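Local coordinates for Lmo1076 protein (Listeria monocytogenes serovar 1/2a, PDB 5JQC) that is a putative secreted autolysin, probably a cell-wall amidase, represented here by a piece with three GW domains, at residues Asp15-Gln20 with Lys67-Arg73. Residues are numbered along the deposited sequence; the frame is centred on the assembly and turned at random.
Sequences DTIKQQ and KEGTTSR. With SO4 (sulfate ion), chain F.
Asp15 and Arg73 form a salt bridge at the loop end of this contact. Arg73 NE donates to Asp15 OD2 at 2.9 Å, and the bond is bent, with 138° at the hydrogen. OD2 lies in the guanidinium plane, at its edge. NE meets the syn side of that oxygen, somewhat out of the carboxylate plane, and the two planes are 51° apart. The Arg73 chain is extended from CG to NE and crosses the Asp15 side chain at about a right angle. OD2 also accepts from Asn43 ND2 and from a water, so three donors share this one oxygen.

The same water appears to accept from Thr71 OG1, though that contact is unusually short. OG1 sits between the backbone N and the carbonyl carbon (chi1 81°). Thr71 OG1 also accepts from Arg73 N at 3.0 Å, an ST turn that bends the chain just past the strand. A second water joins Thr16 O to Ser72 N. The extended Lys18 chain runs past Ser72, and its NZ donates a hydrogen bond to sulfate O3 at 2.9 Å; the ion probably comes from the crystallisation liquor.

The backbones pair antiparallel where strand 19-29 meets strand 62-71, neighbours in the five-stranded sheet of the first GW domain, a member of the SH3-like clan. Lys18 N donates to Thr70 O at 3.0 Å, and Thr70 N to Gln19 O at 3.0 Å. Beyond them, Gln20 and Gly69 form a non-hydrogen-bonded pair, with Gln20 CA 3.3 Å from Glu68 O.

Asp15 CB packs against Thr71 CB at 4.0 Å. Gln19 CB and CG lie against the Thr70 hydroxyl, CB 3.6 Å from OG1.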
loop_
_atom_site.group_PDB
_atom_site.type_symbol
_atom_site.label_atom_id
_atom_site.label_comp_id
_atom_site.label_asym_id
_atom_site.label_seq_id
_atom_site.Cartn_x
_atom_site.Cartn_y
_atom_site.Cartn_z
ATOM N N ASP A 15 22.255 -6.076 39.803
ATOM C CA ASP A 15 21.437 -7.117 39.192
ATOM C C ASP A 15 22.100 -7.697 37.947
ATOM O O ASP A 15 22.661 -6.970 37.128
ATOM C CB ASP A 15 20.071 -6.549 38.798
ATOM C CG ASP A 15 19.336 -5.931 39.973
ATOM O OD1 ASP A 15 19.130 -6.618 41.010
ATOM O OD2 ASP A 15 18.966 -4.743 39.851
ATOM N N THR A 16 21.987 -9.018 37.796
ATOM C CA THR A 16 22.486 -9.707 36.618
ATOM C C THR A 16 21.650 -9.383 35.389
ATOM O O THR A 16 20.416 -9.335 35.457
ATOM C CB THR A 16 22.465 -11.215 36.831
ATOM O OG1 THR A 16 23.221 -11.533 37.998
ATOM C CG2 THR A 16 23.077 -11.938 35.608
ATOM N N ILE A 17 22.332 -9.175 34.261
ATOM C CA ILE A 17 21.683 -9.070 32.953
ATOM C C ILE A 17 21.361 -10.489 32.484
ATOM O O ILE A 17 22.262 -11.278 32.191
ATOM C CB ILE A 17 22.565 -8.331 31.939
ATOM C CG1 ILE A 17 22.939 -6.945 32.470
ATOM C CG2 ILE A 17 21.832 -8.168 30.596
ATOM C CD1 ILE A 17 23.820 -6.157 31.561
ATOM N N LYS A 18 20.069 -10.816 32.415
ATOM C CA LYS A 18 19.661 -12.191 32.139
ATOM C C LYS A 18 19.533 -12.470 30.644
ATOM O O LYS A 18 19.657 -13.627 30.220
ATOM C CB LYS A 18 18.326 -12.476 32.822
ATOM C CG LYS A 18 18.340 -12.256 34.346
ATOM C CD LYS A 18 16.926 -12.426 34.937
ATOM C CE LYS A 18 16.984 -12.570 36.448
ATOM N NZ LYS A 18 15.662 -12.863 37.061
ATOM N N GLN A 19 19.200 -11.440 29.859
ATOM C CA GLN A 19 18.989 -11.540 28.418
ATOM C C GLN A 19 19.312 -10.203 27.776
ATOM O O GLN A 19 19.061 -9.141 28.344
ATOM C CB GLN A 19 17.547 -11.895 28.027
ATOM C CG GLN A 19 16.979 -13.133 28.710
ATOM C CD GLN A 19 15.578 -13.413 28.237
ATOM O OE1 GLN A 19 15.079 -12.743 27.325
ATOM N NE2 GLN A 19 14.931 -14.401 28.847
ATOM N N GLN A 20 19.860 -10.266 26.571
ATOM C CA GLN A 20 20.099 -9.034 25.835
ATOM C C GLN A 20 19.948 -9.313 24.348
ATOM O O GLN A 20 20.303 -10.399 23.888
ATOM C CB GLN A 20 21.492 -8.491 26.148
ATOM C CG GLN A 20 21.739 -7.076 25.675
ATOM C CD GLN A 20 23.046 -6.576 26.238
ATOM O OE1 GLN A 20 23.727 -7.312 26.958
ATOM N NE2 GLN A 20 23.406 -5.330 25.929
ATOM N N LYS A 67 18.572 -1.755 21.354
ATOM C CA LYS A 67 18.847 -2.957 22.125
ATOM C C LYS A 67 17.808 -3.066 23.225
ATOM O O LYS A 67 17.209 -2.068 23.632
ATOM C CB LYS A 67 20.236 -2.953 22.781
ATOM C CG LYS A 67 21.439 -2.693 21.881
ATOM C CD LYS A 67 22.721 -2.739 22.727
ATOM C CE LYS A 67 23.942 -2.291 21.919
ATOM N NZ LYS A 67 24.207 -3.199 20.773
ATOM N N GLU A 68 17.610 -4.290 23.711
ATOM C CA GLU A 68 16.808 -4.526 24.907
ATOM C C GLU A 68 17.580 -5.464 25.811
ATOM O O GLU A 68 18.280 -6.352 25.327
ATOM C CB GLU A 68 15.444 -5.144 24.596
ATOM C CG GLU A 68 14.691 -4.465 23.472
ATOM C CD GLU A 68 13.213 -4.827 23.471
ATOM O OE1 GLU A 68 12.834 -5.707 24.280
ATOM O OE2 GLU A 68 12.445 -4.233 22.667
ATOM N N GLY A 69 17.432 -5.276 27.119
ATOM C CA GLY A 69 18.058 -6.134 28.111
ATOM C C GLY A 69 17.182 -6.260 29.344
ATOM O O GLY A 69 16.503 -5.300 29.732
ATOM N N THR A 70 17.158 -7.437 29.956
ATOM C CA THR A 70 16.290 -7.667 31.098
ATOM C C THR A 70 17.121 -7.958 32.337
ATOM O O THR A 70 18.238 -8.477 32.245
ATOM C CB THR A 70 15.308 -8.820 30.838
ATOM O OG1 THR A 70 16.012 -10.067 30.763
ATOM C CG2 THR A 70 14.549 -8.575 29.544
ATOM N N THR A 71 16.586 -7.561 33.487
ATOM C CA THR A 71 17.062 -8.017 34.785
ATOM C C THR A 71 15.849 -8.412 35.605
ATOM O O THR A 71 14.705 -8.241 35.163
ATOM C CB THR A 71 17.837 -6.934 35.542
ATOM O OG1 THR A 71 16.906 -6.050 36.174
ATOM C CG2 THR A 71 18.716 -6.124 34.619
ATOM N N SER A 72 16.085 -8.880 36.828
ATOM C CA SER A 72 14.993 -9.193 37.738
ATOM C C SER A 72 14.027 -8.020 37.961
ATOM O O SER A 72 12.874 -8.240 38.365
ATOM C CB SER A 72 15.596 -9.657 39.055
ATOM O OG SER A 72 14.596 -10.098 39.945
ATOM N N ARG A 73 14.447 -6.784 37.700
ATOM C CA ARG A 73 13.569 -5.656 37.976
ATOM C C ARG A 73 12.767 -5.180 36.769
ATOM O O ARG A 73 11.851 -4.376 36.957
ATOM C CB ARG A 73 14.370 -4.476 38.528
ATOM C CG ARG A 73 15.001 -4.750 39.882
ATOM C CD ARG A 73 15.923 -3.602 40.263
ATOM N NE ARG A 73 16.664 -3.912 41.479
ATOM C CZ ARG A 73 16.192 -3.701 42.710
ATOM N NH1 ARG A 73 16.919 -4.012 43.773
ATOM N NH2 ARG A 73 14.995 -3.173 42.876
HETATM S S SO4 F . 15.185 -16.760 35.531
HETATM O O1 SO4 F . 14.608 -17.041 34.215
HETATM O O2 SO4 F . 16.641 -16.813 35.502
HETATM O O3 SO4 F . 14.807 -15.407 35.951
HETATM O O4 SO4 F . 14.712 -17.801 36.445
HETATM O O HOH W 1 17.841 -4.022 37.258
HETATM O O HOH W 2 18.697 -9.466 37.487
#